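Local coordinates for protein bacterial regulatory proteins, TetR family (Nitrosomonas europaea, PDB 3NI7) that probably binds DNA as a transcriptional regulator of the TetR family, through a predicted helix-turn-helix motif, at residues A[87-90]-A[91-94]. Numbering follows the deposited sequence.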
# COMPACT_ATOMS: atom_id res chain seq x y z
N LEU A 87 12.07 -8.74 12.34
CA LEU A 87 12.63 -8.71 10.99
C LEU A 87 12.20 -7.46 10.26
O LEU A 87 12.98 -6.89 9.53
CB LEU A 87 12.17 -9.91 10.18
CG LEU A 87 12.54 -11.28 10.77
CD1 LEU A 87 11.78 -12.39 10.04
CD2 LEU A 87 14.07 -11.44 10.71
N ILE A 88 10.95 -7.03 10.40
CA ILE A 88 10.51 -5.91 9.60
C ILE A 88 11.27 -4.70 10.07
O ILE A 88 11.79 -3.88 9.27
CB ILE A 88 9.00 -5.66 9.64
CG1 ILE A 88 8.26 -6.82 8.93
CG2 ILE A 88 8.68 -4.38 8.89
CD1 ILE A 88 6.70 -6.79 9.15
N MSE A 89 11.44 -4.63 11.37
CA MSE A 89 12.17 -3.50 11.92
C MSE A 89 13.62 -3.46 11.43
O MSE A 89 14.05 -2.42 10.99
CB MSE A 89 12.05 -3.45 13.47
CG MSE A 89 10.69 -2.95 13.99
SE MSE A 89 9.87 -1.46 12.96
CE MSE A 89 11.33 -0.11 12.95
N ILE A 90 14.33 -4.59 11.45
CA ILE A 90 15.70 -4.64 10.88
C ILE A 90 15.68 -4.11 9.46
O ILE A 90 16.50 -3.32 9.04
CB ILE A 90 16.27 -6.05 10.82
CG1 ILE A 90 16.56 -6.60 12.20
CG2 ILE A 90 17.56 -6.02 10.12
CD1 ILE A 90 17.81 -6.03 12.81
N TRP A 91 14.72 -4.54 8.71
CA TRP A 91 14.63 -4.09 7.34
C TRP A 91 14.48 -2.57 7.31
O TRP A 91 15.16 -1.89 6.55
CB TRP A 91 13.41 -4.74 6.70
CG TRP A 91 13.36 -4.72 5.26
CD1 TRP A 91 14.12 -5.44 4.43
CD2 TRP A 91 12.44 -3.99 4.45
NE1 TRP A 91 13.77 -5.20 3.12
CE2 TRP A 91 12.74 -4.30 3.11
CE3 TRP A 91 11.39 -3.11 4.73
CZ2 TRP A 91 12.05 -3.75 2.04
CZ3 TRP A 91 10.70 -2.54 3.69
CH2 TRP A 91 11.04 -2.86 2.34
N LEU A 92 13.60 -2.02 8.14
CA LEU A 92 13.38 -0.57 8.06
C LEU A 92 14.52 0.24 8.64
O LEU A 92 14.84 1.32 8.13
CB LEU A 92 12.06 -0.19 8.65
CG LEU A 92 10.88 -0.64 7.78
CD1 LEU A 92 9.65 -0.89 8.67
CD2 LEU A 92 10.56 0.40 6.72
N ASP A 93 15.18 -0.30 9.65
CA ASP A 93 16.37 0.31 10.18
C ASP A 93 17.49 0.35 9.11
O ASP A 93 18.16 1.36 8.91
CB ASP A 93 16.83 -0.43 11.43
CG ASP A 93 15.96 -0.11 12.65
OD1 ASP A 93 14.98 0.68 12.53
OD2 ASP A 93 16.25 -0.67 13.73
N ALA A 94 17.66 -0.77 8.42
CA ALA A 94 18.58 -0.83 7.35
C ALA A 94 18.31 0.33 6.38
O ALA A 94 19.22 1.16 6.05
CB ALA A 94 18.45 -2.13 6.66
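Trp-91 lies one turn on from Leu-87 in the middle of helix 80-96, and its backbone N-H bonds Leu-87 O (N to O 3.0 Å), the first of four successive i to i+4 bonds that make 87-94 continuous alpha helix. The indole swings off the preceding turn: CG stands opposite the backbone N (chi1 -163°), and the ring is carried off to where NE1 hydrogen-bonds Asp-63 OD1 on helix 51-69. Tyr-156 and Phe-160 of helix 149-164 meet the same ring at inclined angles.

The backbone N-H of Leu-92 bonds Ile-88 O (N to O 2.8 Å), and here the side chains join in. The two lie alongside each other, ends in the same direction, with CD1 of Leu-92 against CG2 of Ile-88 at 3.6 Å. SE of Met-89, a selenomethionine, lies more loosely beside Leu-92 CD1, at 4.3 Å.

Asp-93 N reaches Met-89 O in a nearly straight bond, 167° at the hydrogen. The Met-89 and Asp-93 side chains pass each other at a slant: Met-89 is bent at both chi2 and chi3, which curls its terminal methyl CE back to 3.8 Å from Asp-93 OD1. The other carboxylate oxygen, OD2, makes a long, weak ion pair with Arg-175 of helix 172-187. Putting an alanine at Asp-93 would probably leave Arg-175 without this distant charge and the CE methyl without its carboxylate neighbour.

Ala-94 completes the series with N to Ile-90 O at 2.9 Å.

The whole is a largely buried pair of turns of helix 80-96, with helices 51-69, 115-135, 149-164 and 172-187 packed around it, in the helical bundle that follows the N-terminal helix-turn-helix part, consistent with the C-terminal domain of TetR-family regulators.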